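PDB 6NQ4: HAD superfamily hydrolase from Brucella suis biovar 1, which probably works as a phosphatase of the haloacid dehalogenase superfamily, hydrolysing phosphorylated substrates at an active site that binds a metal ion. Local coordinates for residues A38-V43 with F258-L263; I72-S77 with R218-A223; Q62-R65 with T70-L73; A97-V102 with E229-G234; V248-K253 with H270-A275. One frame throughout, in Å; residues are numbered along the deposited sequence.

Following the chain, contact 1 opens on strand 38-41 and closes 215 residues later, just before strand 261-265. Contact 3 is nested within it as a short loop from helix 55-66 to strand 70-75. Contacts 2 and 4, also nested, run from strands 70-75 and 100-103 to the two ends of helix 218-232; they cross each other, and the five-stranded parallel sheet lies within their loops. Contact 5 opens on helix 248-258 before contact 1 closes, so those two cross. Contacts 2, 3 and 4 set helices 218-232 and 55-66 against the six-stranded sheet, contact 1 reaches across strand 241-245, and contact 5 joins helix 248-258 to a loop.

Contact 1 of 5, residues A38-V43 with F258-L263; sequences AIFCDV and FGLDVL. With NA (sodium ion), chain H.
Apolar contact carries this meeting, and it centres on the ring of F40. L260 CD1 comes within 3.6 Å of F40 CD2, and the two side chains cross at about a right angle. F258 is more distant: its CE2 approaches F40 CE2 at 4.4 Å and lies near the plane of the F40 ring, at its edge, so the two rings do not stack face on face. The F40 side chain is directed at 258-263 because its CG is set anti to the carbonyl carbon (chi1 -67°). F40 and V262 are 9.3 Å apart between CA atoms, because strand 241-245 runs between strands 38-41 and 261-265; its I241 touches both F40 and L260. Helix 218-232 adds A224 and V228 against F40.

Backbone geometry places the second segment. Helix 248-258 ends in a Schellman motif with G259 at positive phi (91°), and the chain then turns into strand 261-265.

Polar and metal chemistry gathers at the other end of 38-43. D42 OD2 binds the sodium ion at 2.4 Å, in a site completed by two waters, D246 and W44 O. The sequence D-V-W is consistent with the superfamily's first motif, whose leading aspartate is the nucleophile in related enzymes; W44 stands where a second aspartate is usual. D42 OD1 forms a salt bridge with K215 and accepts a weak bond from V43 N, bent to 122°.

The chemistry is thus divided: buried hydrocarbon contact alone, a modest 87 Å², sets F40 against L260 and F258, while charge is kept two residues on, at D42.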
# COMPACT_ATOMS: atom_id res chain seq x y z
N ALA A 38 -11.71 3.40 -15.36
CA ALA A 38 -10.43 3.38 -14.68
C ALA A 38 -10.38 2.21 -13.71
O ALA A 38 -11.42 1.68 -13.29
CB ALA A 38 -10.19 4.67 -13.90
N ILE A 39 -9.15 1.84 -13.36
CA ILE A 39 -8.88 0.76 -12.43
C ILE A 39 -7.88 1.28 -11.41
O ILE A 39 -6.91 1.95 -11.78
CB ILE A 39 -8.30 -0.45 -13.18
CG1 ILE A 39 -9.40 -1.18 -13.95
CG2 ILE A 39 -7.55 -1.39 -12.23
CD1 ILE A 39 -8.87 -2.25 -14.90
N PHE A 40 -8.12 0.98 -10.13
CA PHE A 40 -7.12 1.15 -9.06
C PHE A 40 -6.65 -0.26 -8.72
O PHE A 40 -7.40 -1.04 -8.13
CB PHE A 40 -7.73 1.79 -7.81
CG PHE A 40 -8.17 3.24 -7.96
CD1 PHE A 40 -7.94 3.98 -9.11
CD2 PHE A 40 -8.84 3.86 -6.90
CE1 PHE A 40 -8.38 5.32 -9.21
CE2 PHE A 40 -9.27 5.17 -6.98
CZ PHE A 40 -9.04 5.91 -8.13
N CYS A 41 -5.42 -0.60 -9.11
CA CYS A 41 -4.93 -1.98 -8.99
C CYS A 41 -3.81 -2.09 -7.97
O CYS A 41 -2.82 -1.35 -8.04
CB CYS A 41 -4.48 -2.51 -10.36
SG CYS A 41 -4.09 -4.29 -10.36
N ASP A 42 -3.93 -3.07 -7.08
CA ASP A 42 -2.91 -3.44 -6.12
C ASP A 42 -1.63 -3.90 -6.84
O ASP A 42 -1.66 -4.36 -7.98
CB ASP A 42 -3.51 -4.64 -5.37
CG ASP A 42 -2.79 -5.02 -4.14
OD1 ASP A 42 -2.04 -4.18 -3.61
OD2 ASP A 42 -3.01 -6.17 -3.69
N VAL A 43 -0.49 -3.77 -6.15
CA VAL A 43 0.80 -4.17 -6.72
C VAL A 43 1.33 -5.49 -6.13
O VAL A 43 1.33 -6.52 -6.82
CB VAL A 43 1.85 -3.03 -6.64
CG1 VAL A 43 3.21 -3.50 -7.17
CG2 VAL A 43 1.36 -1.78 -7.44
N PHE A 258 -14.55 3.80 -0.04
CA PHE A 258 -14.49 4.93 -0.96
C PHE A 258 -15.63 4.90 -1.96
O PHE A 258 -15.79 5.87 -2.72
CB PHE A 258 -13.15 4.90 -1.70
CG PHE A 258 -12.78 6.19 -2.38
CD1 PHE A 258 -12.68 7.37 -1.67
CD2 PHE A 258 -12.49 6.21 -3.74
CE1 PHE A 258 -12.31 8.55 -2.30
CE2 PHE A 258 -12.11 7.38 -4.38
CZ PHE A 258 -12.02 8.55 -3.66
N GLY A 259 -16.43 3.84 -1.98
CA GLY A 259 -17.56 3.76 -2.89
C GLY A 259 -17.27 3.12 -4.23
O GLY A 259 -18.01 3.37 -5.19
N LEU A 260 -16.23 2.29 -4.34
CA LEU A 260 -15.87 1.63 -5.59
C LEU A 260 -16.25 0.16 -5.57
O LEU A 260 -16.16 -0.51 -4.53
CB LEU A 260 -14.35 1.69 -5.83
CG LEU A 260 -13.69 3.06 -5.63
CD1 LEU A 260 -12.19 2.94 -5.92
CD2 LEU A 260 -14.34 4.14 -6.50
N ASP A 261 -16.65 -0.34 -6.74
CA ASP A 261 -16.72 -1.78 -6.97
C ASP A 261 -15.33 -2.39 -6.80
O ASP A 261 -14.31 -1.75 -7.06
CB ASP A 261 -17.20 -2.06 -8.39
CG ASP A 261 -18.66 -1.66 -8.63
OD1 ASP A 261 -19.40 -1.31 -7.68
OD2 ASP A 261 -19.07 -1.70 -9.81
N VAL A 262 -15.30 -3.65 -6.39
CA VAL A 262 -14.02 -4.29 -6.14
C VAL A 262 -13.98 -5.66 -6.79
O VAL A 262 -14.98 -6.40 -6.85
CB VAL A 262 -13.57 -4.30 -4.66
CG1 VAL A 262 -14.30 -5.35 -3.87
CG2 VAL A 262 -12.05 -4.49 -4.56
N LEU A 263 -12.82 -5.97 -7.34
CA LEU A 263 -12.47 -7.29 -7.84
C LEU A 263 -11.43 -7.87 -6.89
O LEU A 263 -10.32 -7.34 -6.78
CB LEU A 263 -11.91 -7.19 -9.26
CG LEU A 263 -11.29 -8.48 -9.82
CD1 LEU A 263 -12.32 -9.58 -9.91
CD2 LEU A 263 -10.67 -8.23 -11.18
NA NA H . -1.50 -7.15 -2.05
O HOH W 1 -2.99 -6.06 -0.38
O HOH W 2 0.26 -7.88 -0.46

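Contact 2 of 5, residues I72-S77 with R218-A223; sequences ILVTNS and RPIYEA. With PO4 (phosphate ion), chain G.
I220 lays its CD1 methyl against V74, reaching CG1 at 3.7 Å as the two side chains slide past each other in opposite directions. The same methyl rests on the backbone, 3.6 Å from T75 O, and ends beside N76, whose side chain crosses it at about a right angle. I220 can span three consecutive residues because its chain is extended, with CG1 set opposite the backbone N (chi1 -164°) and chi2 also near 180°.

Past this apolar patch the strand reaches a phosphate ion, probably from the crystallisation liquor. T75 OG1 donates to O2 at 2.7 Å, and N76 N gives a nearly straight bond to O4 (2.8 Å, 169°). T75 OG1 also accepts from S77 N, an ST turn that fixes the hydroxyl's position. The N76 side-chain carboxamide is held from outside, OD1 by K215 N and ND2 by D183. A threonine ending the second core strand and facing phosphate is consistent with motif II of the superfamily.

Strand 70-75 runs between strands 38-41 and 100-103 here, with helix 218-232 over one face; F40 flanks V74 from the first strand, and V102 flanks I220 from the other.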
# COMPACT_ATOMS: atom_id res chain seq x y z
N ILE A 72 -4.34 3.05 -12.56
CA ILE A 72 -3.54 3.57 -11.47
C ILE A 72 -3.15 2.38 -10.61
O ILE A 72 -4.02 1.70 -10.07
CB ILE A 72 -4.32 4.58 -10.61
CG1 ILE A 72 -5.06 5.61 -11.47
CG2 ILE A 72 -3.38 5.25 -9.59
CD1 ILE A 72 -4.20 6.52 -12.33
N LEU A 73 -1.84 2.16 -10.45
CA LEU A 73 -1.40 1.16 -9.49
C LEU A 73 -1.37 1.82 -8.12
O LEU A 73 -0.76 2.88 -7.95
CB LEU A 73 -0.03 0.61 -9.87
CG LEU A 73 0.03 -0.05 -11.25
CD1 LEU A 73 1.43 -0.61 -11.50
CD2 LEU A 73 -1.02 -1.15 -11.35
N VAL A 74 -2.09 1.25 -7.15
CA VAL A 74 -2.25 1.85 -5.84
C VAL A 74 -1.70 0.84 -4.83
O VAL A 74 -2.25 -0.26 -4.69
CB VAL A 74 -3.73 2.17 -5.55
CG1 VAL A 74 -3.89 2.81 -4.17
CG2 VAL A 74 -4.31 3.09 -6.65
N THR A 75 -0.61 1.20 -4.16
CA THR A 75 0.12 0.26 -3.34
C THR A 75 0.43 0.86 -1.98
O THR A 75 0.68 2.06 -1.86
CB THR A 75 1.46 -0.14 -4.03
OG1 THR A 75 2.25 -0.95 -3.15
CG2 THR A 75 2.28 1.07 -4.44
N ASN A 76 0.44 0.02 -0.96
CA ASN A 76 0.82 0.47 0.38
C ASN A 76 2.34 0.58 0.60
O ASN A 76 2.77 0.83 1.73
CB ASN A 76 0.17 -0.41 1.46
CG ASN A 76 -1.20 0.12 1.86
OD1 ASN A 76 -1.58 1.23 1.45
ND2 ASN A 76 -1.93 -0.64 2.66
N SER A 77 3.16 0.41 -0.43
CA SER A 77 4.59 0.64 -0.27
C SER A 77 4.84 1.98 0.43
O SER A 77 4.21 2.99 0.05
CB SER A 77 5.27 0.68 -1.63
OG SER A 77 6.64 1.00 -1.46
N ARG A 218 -8.84 6.86 3.42
CA ARG A 218 -9.26 7.64 2.27
C ARG A 218 -8.15 8.40 1.54
O ARG A 218 -8.25 8.53 0.31
CB ARG A 218 -10.41 8.59 2.66
CG ARG A 218 -11.05 9.23 1.45
CD ARG A 218 -12.11 10.22 1.87
NE ARG A 218 -13.19 9.56 2.58
CZ ARG A 218 -13.99 10.18 3.44
NH1 ARG A 218 -13.82 11.48 3.69
NH2 ARG A 218 -14.95 9.51 4.05
N PRO A 219 -7.10 8.93 2.21
CA PRO A 219 -6.17 9.81 1.46
C PRO A 219 -5.55 9.18 0.23
O PRO A 219 -5.42 9.85 -0.80
CB PRO A 219 -5.13 10.20 2.51
CG PRO A 219 -5.91 10.19 3.79
CD PRO A 219 -6.82 8.99 3.66
N ILE A 220 -5.19 7.90 0.29
CA ILE A 220 -4.57 7.30 -0.89
C ILE A 220 -5.58 7.18 -2.03
O ILE A 220 -5.22 7.35 -3.21
CB ILE A 220 -3.91 5.96 -0.52
CG1 ILE A 220 -2.94 5.52 -1.64
CG2 ILE A 220 -4.94 4.87 -0.20
CD1 ILE A 220 -2.12 4.28 -1.27
N TYR A 221 -6.86 6.94 -1.71
CA TYR A 221 -7.90 6.86 -2.74
C TYR A 221 -8.15 8.22 -3.36
O TYR A 221 -8.35 8.31 -4.57
CB TYR A 221 -9.19 6.24 -2.17
CG TYR A 221 -8.99 4.78 -1.91
CD1 TYR A 221 -9.11 3.85 -2.94
CD2 TYR A 221 -8.57 4.32 -0.66
CE1 TYR A 221 -8.86 2.49 -2.72
CE2 TYR A 221 -8.30 3.00 -0.45
CZ TYR A 221 -8.45 2.08 -1.48
OH TYR A 221 -8.19 0.74 -1.27
N GLU A 222 -8.15 9.28 -2.55
CA GLU A 222 -8.33 10.61 -3.10
C GLU A 222 -7.16 10.98 -4.02
O GLU A 222 -7.35 11.63 -5.05
CB GLU A 222 -8.51 11.63 -1.97
CG GLU A 222 -9.89 11.53 -1.31
CD GLU A 222 -10.03 12.41 -0.08
OE1 GLU A 222 -9.01 12.79 0.51
OE2 GLU A 222 -11.19 12.71 0.28
N ALA A 223 -5.95 10.55 -3.66
CA ALA A 223 -4.80 10.81 -4.52
C ALA A 223 -4.90 10.03 -5.83
O ALA A 223 -4.61 10.57 -6.90
CB ALA A 223 -3.51 10.47 -3.78
P PO4 G . 0.32 -3.62 -1.74
O1 PO4 G . -0.42 -4.96 -1.86
O2 PO4 G . 1.07 -3.32 -3.03
O3 PO4 G . 1.32 -3.98 -0.63
O4 PO4 G . -0.61 -2.53 -1.27

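Contact 3 of 5, residues Q62-R65 with T70-L73; sequences QRAR and TIIL
I71 meets two consecutive residues of the helix, R65 and A64. The tightest approach is from R65 CG to I71 CG1 at 3.4 Å. R65 CD lies 4.0 Å from I71 CG1 as well; it is thus the aliphatic part of the arginine, crossing the isoleucine obliquely, that does the touching. A64 contributes its methyl, with CB 4.2 Å from I71 CD1. I71 sends CG1 to the helix because this branch lies beside the backbone N, anti to the carbonyl carbon (chi1 -57°), and a second bend at chi2 turns CD1 to A64.

The next shell fixes the arginine's far end. Its chain is straight through chi2 and then bends at chi3 (74°), carrying the guanidinium past I71 to the loop before strand 100-103. There NH2 forms a salt bridge with D99 OD1, and NH1 donates to the carbonyl oxygen of N96. The other D99 oxygen, OD2, accepts from I71 N, so one carboxylate joins both segments indirectly. Q62 reaches the same loop through NE2 and N96 OD1. On the neighbouring strand I39 adds apolar packing against I71.

Topologically, helix 55-66 is the crossover of the beta-alpha-beta unit formed with strands 38-41 and 70-75, and the chain turns back sharply after it: R65 and T70 have CA atoms 6.0 Å apart. The chemistry divides the arginine's work, methylenes packed on an apolar strand residue and charge spent on a neighbouring carboxylate and carbonyl, so the helix end is joined to strand 70-75 and to the loop that leads into strand 100-103.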
# COMPACT_ATOMS: atom_id res chain seq x y z
N GLN A 62 -2.28 -4.36 -19.73
CA GLN A 62 -2.01 -3.82 -21.06
C GLN A 62 -3.27 -3.84 -21.93
O GLN A 62 -3.56 -2.86 -22.64
CB GLN A 62 -0.89 -4.60 -21.75
CG GLN A 62 0.49 -4.40 -21.14
CD GLN A 62 1.48 -5.38 -21.73
OE1 GLN A 62 1.16 -6.55 -21.93
NE2 GLN A 62 2.69 -4.91 -22.02
N ARG A 63 -4.01 -4.95 -21.91
CA ARG A 63 -5.20 -5.05 -22.75
C ARG A 63 -6.25 -4.03 -22.32
O ARG A 63 -6.91 -3.42 -23.17
CB ARG A 63 -5.76 -6.47 -22.70
CG ARG A 63 -4.90 -7.53 -23.39
CD ARG A 63 -5.68 -8.81 -23.71
NE ARG A 63 -6.33 -9.36 -22.53
CZ ARG A 63 -5.71 -10.09 -21.60
NH1 ARG A 63 -4.42 -10.38 -21.74
NH2 ARG A 63 -6.37 -10.54 -20.55
N ALA A 64 -6.39 -3.81 -21.02
CA ALA A 64 -7.34 -2.81 -20.55
C ALA A 64 -6.94 -1.41 -21.02
O ALA A 64 -7.80 -0.64 -21.48
CB ALA A 64 -7.47 -2.87 -19.02
N ARG A 65 -5.65 -1.06 -20.93
CA ARG A 65 -5.22 0.26 -21.40
C ARG A 65 -5.43 0.41 -22.90
O ARG A 65 -5.73 1.50 -23.39
CB ARG A 65 -3.75 0.48 -21.06
CG ARG A 65 -3.49 0.60 -19.59
CD ARG A 65 -2.07 1.10 -19.32
NE ARG A 65 -1.93 2.53 -19.61
CZ ARG A 65 -1.11 3.07 -20.50
NH1 ARG A 65 -0.33 2.30 -21.26
NH2 ARG A 65 -1.05 4.39 -20.65
N THR A 70 -7.99 3.72 -17.90
CA THR A 70 -6.84 4.28 -17.19
C THR A 70 -6.48 3.38 -16.01
O THR A 70 -7.36 2.98 -15.25
CB THR A 70 -7.16 5.69 -16.70
OG1 THR A 70 -7.52 6.50 -17.83
CG2 THR A 70 -5.95 6.34 -16.02
N ILE A 71 -5.18 3.07 -15.86
CA ILE A 71 -4.71 2.17 -14.80
C ILE A 71 -3.88 2.98 -13.80
O ILE A 71 -2.81 3.49 -14.15
CB ILE A 71 -3.85 1.03 -15.35
CG1 ILE A 71 -4.59 0.21 -16.41
CG2 ILE A 71 -3.38 0.12 -14.21
CD1 ILE A 71 -5.87 -0.40 -15.96
N ILE A 72 -4.34 3.05 -12.56
CA ILE A 72 -3.54 3.57 -11.47
C ILE A 72 -3.15 2.38 -10.61
O ILE A 72 -4.02 1.70 -10.07
CB ILE A 72 -4.32 4.58 -10.61
CG1 ILE A 72 -5.06 5.61 -11.47
CG2 ILE A 72 -3.38 5.25 -9.59
CD1 ILE A 72 -4.20 6.52 -12.33
N LEU A 73 -1.84 2.16 -10.45
CA LEU A 73 -1.40 1.16 -9.49
C LEU A 73 -1.37 1.82 -8.12
O LEU A 73 -0.76 2.88 -7.95
CB LEU A 73 -0.03 0.61 -9.87
CG LEU A 73 0.03 -0.05 -11.25
CD1 LEU A 73 1.43 -0.61 -11.50
CD2 LEU A 73 -1.02 -1.15 -11.35

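Contact 4 of 5, residues A97-V102 with E229-G234; sequences AYDRVV and ESIRGG
This is a surface contact of the Rossmann-like core, in which D99, just before edge strand 100-103, and R100, its first residue, meet S230 and I231 in the last turn of helix 218-232. The two sides together bury 177 Å², with I231 as the central piece. Its CG1 lies beside the backbone N, anti to the carbonyl carbon (chi1 -70°), and the nearly extended chi2 carries CD1 out to the strand. There CD1 rests 4.0 Å from D99 CB, so only the aliphatic part of the aspartate takes part; the D99 carboxylate is engaged by R65.

R100 and I231 slide past each other in opposite directions. The guanidinium presents one face to the isoleucine, R100 NH1 lying 3.9 Å from I231 CG1, while R100 NE comes to 4.0 Å from I231 CD1. At the edge of the group, near its plane, S230 OG lies 4.3 Å from R100 NH1. R100 is placed by unusual torsions, chi1 -127° and chi3 -103°, which a lattice neighbour may influence.

Beyond the contact the helix ends at once: G233, with positive phi, donates its N to E229 O at 2.9 Å. R232 ties this end back to the sheet region through NH1, which bonds T70 OG1 and G68 O. Within the plane of the R100 guanidinium, a water accepts from R100 NH1 at 2.6 Å.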
# COMPACT_ATOMS: atom_id res chain seq x y z
N ALA A 97 1.97 -0.92 -19.10
CA ALA A 97 0.95 -1.64 -18.34
C ALA A 97 0.19 -0.76 -17.36
O ALA A 97 -0.77 -1.23 -16.74
CB ALA A 97 1.57 -2.82 -17.58
N TYR A 98 0.59 0.49 -17.18
CA TYR A 98 -0.07 1.35 -16.22
C TYR A 98 0.10 2.80 -16.65
O TYR A 98 0.97 3.13 -17.46
CB TYR A 98 0.49 1.11 -14.79
CG TYR A 98 1.99 1.34 -14.69
CD1 TYR A 98 2.89 0.32 -14.99
CD2 TYR A 98 2.51 2.58 -14.33
CE1 TYR A 98 4.26 0.53 -14.92
CE2 TYR A 98 3.86 2.80 -14.27
CZ TYR A 98 4.75 1.79 -14.57
OH TYR A 98 6.11 2.02 -14.49
N ASP A 99 -0.75 3.66 -16.10
CA ASP A 99 -0.64 5.10 -16.34
C ASP A 99 0.12 5.82 -15.24
O ASP A 99 0.95 6.69 -15.54
CB ASP A 99 -2.03 5.71 -16.49
CG ASP A 99 -2.71 5.28 -17.78
OD1 ASP A 99 -2.53 5.99 -18.79
OD2 ASP A 99 -3.38 4.23 -17.78
N ARG A 100 -0.11 5.45 -13.99
CA ARG A 100 0.53 6.13 -12.87
C ARG A 100 0.55 5.19 -11.67
O ARG A 100 -0.27 4.26 -11.58
CB ARG A 100 -0.18 7.45 -12.51
CG ARG A 100 0.80 8.61 -12.49
CD ARG A 100 0.18 9.92 -12.09
NE ARG A 100 -0.06 10.80 -13.22
CZ ARG A 100 -0.66 11.97 -13.11
NH1 ARG A 100 -0.86 12.74 -14.18
NH2 ARG A 100 -1.07 12.38 -11.91
N VAL A 101 1.51 5.43 -10.77
CA VAL A 101 1.62 4.73 -9.49
C VAL A 101 1.35 5.73 -8.38
O VAL A 101 1.90 6.84 -8.40
CB VAL A 101 3.02 4.10 -9.32
CG1 VAL A 101 3.14 3.44 -7.95
CG2 VAL A 101 3.28 3.07 -10.42
N VAL A 102 0.49 5.35 -7.44
CA VAL A 102 0.24 6.12 -6.22
C VAL A 102 0.54 5.22 -5.04
O VAL A 102 -0.01 4.12 -4.94
CB VAL A 102 -1.21 6.63 -6.17
CG1 VAL A 102 -1.50 7.26 -4.81
CG2 VAL A 102 -1.47 7.63 -7.30
N GLU A 229 -8.43 11.75 -12.67
CA GLU A 229 -9.16 12.90 -13.19
C GLU A 229 -8.24 13.80 -13.99
O GLU A 229 -8.64 14.36 -15.02
CB GLU A 229 -9.87 13.64 -12.06
CG GLU A 229 -11.00 12.79 -11.49
CD GLU A 229 -11.86 13.50 -10.47
OE1 GLU A 229 -11.33 14.39 -9.75
OE2 GLU A 229 -13.06 13.15 -10.39
N SER A 230 -6.99 13.91 -13.57
CA SER A 230 -6.04 14.68 -14.36
C SER A 230 -5.73 13.98 -15.68
O SER A 230 -5.69 14.63 -16.72
CB SER A 230 -4.76 14.94 -13.56
OG SER A 230 -3.88 15.75 -14.32
N ILE A 231 -5.52 12.66 -15.64
CA ILE A 231 -5.22 11.90 -16.86
C ILE A 231 -6.38 11.96 -17.84
O ILE A 231 -6.18 12.17 -19.04
CB ILE A 231 -4.84 10.45 -16.51
CG1 ILE A 231 -3.47 10.42 -15.82
CG2 ILE A 231 -4.84 9.56 -17.76
CD1 ILE A 231 -3.25 9.18 -15.03
N ARG A 232 -7.61 11.81 -17.35
CA ARG A 232 -8.76 11.70 -18.24
C ARG A 232 -9.38 13.05 -18.59
O ARG A 232 -10.22 13.11 -19.49
CB ARG A 232 -9.80 10.72 -17.66
CG ARG A 232 -9.26 9.28 -17.57
CD ARG A 232 -10.33 8.27 -17.20
NE ARG A 232 -11.29 8.07 -18.28
CZ ARG A 232 -11.10 7.25 -19.31
NH1 ARG A 232 -9.96 6.56 -19.41
NH2 ARG A 232 -12.03 7.13 -20.25
N GLY A 233 -8.96 14.12 -17.92
CA GLY A 233 -9.37 15.45 -18.30
C GLY A 233 -10.68 15.92 -17.74
O GLY A 233 -11.24 16.91 -18.23
N GLY A 234 -11.22 15.23 -16.75
CA GLY A 234 -12.45 15.66 -16.13
C GLY A 234 -12.81 14.74 -14.98
O GLY A 234 -12.04 13.84 -14.62
O HOH W 3 -1.49 15.30 -14.16

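Contact 5 of 5, residues V248-K253 with H270-A275; sequences VLTDVK and HAADYA
D273 grips the first turn of helix 248-258 through both carboxylate oxygens. V248 N donates to D273 OD2 at 2.8 Å and an angle of 168°, and L249 N donates to D273 OD1 at 2.9 Å, almost equally straight at 170°. With CG beside its backbone N, opposite the carbonyl carbon (chi1 -68°), D273 brings the carboxylate to the helix start. Each oxygen uses its syn lone pair, so the group faces the two successive N-H groups as a two-pronged acceptor and its rotation about CB-CG is fixed. A negative group here would be expected to interact well with the helix dipole. The methine V248 CB and the start of the L249 side chain lie against the oxygens, the former 3.5 Å from D273 OD2.

Beside this pair the methyl of A272 packs on T250, with A272 CB 3.8 Å from T250 OG1 and about as close to T250 CG2.

Backbone bonds hold each segment in shape. The helix opens with a wider pi-type turn, K253 N to V248 O at 2.9 Å, while D273 N returns to H270 O in the 3-10 segment. D273 O is taken by K284 NZ from outside. The buried D251 has partners for both oxygens: OD1 in a salt bridge with K215, OD2 accepting from G247 N. H270 ND1 donates to the carbonyl oxygen of D246, a residue that also binds the sodium ion.

The sequence from D246 to D251 is consistent with motif IV of the haloacid dehalogenase superfamily, the acidic loop and helix start beside the metal, here held from the following loop by D273.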
# COMPACT_ATOMS: atom_id res chain seq x y z
N VAL A 248 -8.10 -8.15 2.03
CA VAL A 248 -9.47 -7.84 2.45
C VAL A 248 -9.51 -6.55 3.26
O VAL A 248 -10.36 -5.67 3.03
CB VAL A 248 -10.10 -9.02 3.20
CG1 VAL A 248 -11.49 -8.64 3.75
CG2 VAL A 248 -10.19 -10.26 2.30
N LEU A 249 -8.59 -6.40 4.21
CA LEU A 249 -8.61 -5.24 5.10
C LEU A 249 -7.91 -4.01 4.53
O LEU A 249 -7.93 -2.96 5.18
CB LEU A 249 -8.00 -5.58 6.46
CG LEU A 249 -8.73 -6.60 7.32
CD1 LEU A 249 -8.29 -6.49 8.77
CD2 LEU A 249 -10.23 -6.41 7.21
N THR A 250 -7.30 -4.13 3.34
CA THR A 250 -6.70 -2.98 2.66
C THR A 250 -7.45 -2.70 1.37
O THR A 250 -8.20 -1.73 1.31
CB THR A 250 -5.20 -3.20 2.40
OG1 THR A 250 -5.00 -4.46 1.74
CG2 THR A 250 -4.38 -3.18 3.70
N ASP A 251 -7.31 -3.56 0.35
CA ASP A 251 -7.89 -3.29 -0.97
C ASP A 251 -9.41 -3.37 -0.96
O ASP A 251 -10.09 -2.53 -1.55
CB ASP A 251 -7.36 -4.30 -1.98
CG ASP A 251 -5.86 -4.31 -2.03
OD1 ASP A 251 -5.30 -3.29 -2.46
OD2 ASP A 251 -5.24 -5.31 -1.62
N VAL A 252 -9.97 -4.42 -0.35
CA VAL A 252 -11.42 -4.59 -0.40
C VAL A 252 -12.12 -3.55 0.46
O VAL A 252 -13.02 -2.83 0.01
CB VAL A 252 -11.84 -6.03 -0.03
CG1 VAL A 252 -13.36 -6.15 -0.02
CG2 VAL A 252 -11.20 -7.04 -0.98
N LYS A 253 -11.71 -3.46 1.73
CA LYS A 253 -12.28 -2.46 2.61
C LYS A 253 -12.05 -1.05 2.08
O LYS A 253 -12.95 -0.20 2.13
CB LYS A 253 -11.69 -2.60 4.01
CG LYS A 253 -12.21 -1.57 4.99
CD LYS A 253 -11.65 -1.78 6.39
CE LYS A 253 -11.94 -0.58 7.27
NZ LYS A 253 -13.39 -0.22 7.25
N HIS A 270 -2.76 -12.77 0.27
CA HIS A 270 -3.46 -11.98 1.29
C HIS A 270 -2.53 -11.59 2.43
O HIS A 270 -2.94 -11.57 3.59
CB HIS A 270 -4.72 -12.68 1.81
CG HIS A 270 -5.48 -13.44 0.77
ND1 HIS A 270 -6.01 -12.84 -0.35
CD2 HIS A 270 -5.81 -14.75 0.69
CE1 HIS A 270 -6.63 -13.75 -1.09
NE2 HIS A 270 -6.52 -14.91 -0.47
N ALA A 271 -1.27 -11.26 2.08
CA ALA A 271 -0.27 -10.96 3.09
C ALA A 271 -0.71 -9.83 4.02
O ALA A 271 -0.42 -9.86 5.22
CB ALA A 271 1.08 -10.64 2.43
N ALA A 272 -1.40 -8.82 3.48
CA ALA A 272 -1.83 -7.70 4.31
C ALA A 272 -2.85 -8.11 5.36
O ALA A 272 -3.06 -7.36 6.33
CB ALA A 272 -2.41 -6.58 3.44
N ASP A 273 -3.49 -9.27 5.21
CA ASP A 273 -4.50 -9.76 6.14
C ASP A 273 -3.94 -10.67 7.23
O ASP A 273 -4.71 -11.15 8.07
CB ASP A 273 -5.58 -10.54 5.38
CG ASP A 273 -6.42 -9.67 4.47
OD1 ASP A 273 -6.67 -8.49 4.81
OD2 ASP A 273 -6.85 -10.18 3.41
N TYR A 274 -2.64 -10.95 7.22
CA TYR A 274 -2.03 -11.75 8.27
C TYR A 274 -2.01 -10.96 9.58
O TYR A 274 -1.95 -9.73 9.60
CB TYR A 274 -0.60 -12.16 7.88
CG TYR A 274 -0.53 -13.43 7.04
CD1 TYR A 274 -0.99 -13.46 5.73
CD2 TYR A 274 0.03 -14.60 7.56
CE1 TYR A 274 -0.92 -14.61 4.95
CE2 TYR A 274 0.10 -15.77 6.79
CZ TYR A 274 -0.37 -15.77 5.49
OH TYR A 274 -0.30 -16.91 4.73
N ALA A 275 -2.08 -11.68 10.69
CA ALA A 275 -2.05 -11.08 12.02
C ALA A 275 -0.61 -10.96 12.52
O ALA A 275 0.32 -11.54 11.96
CB ALA A 275 -2.90 -11.89 12.99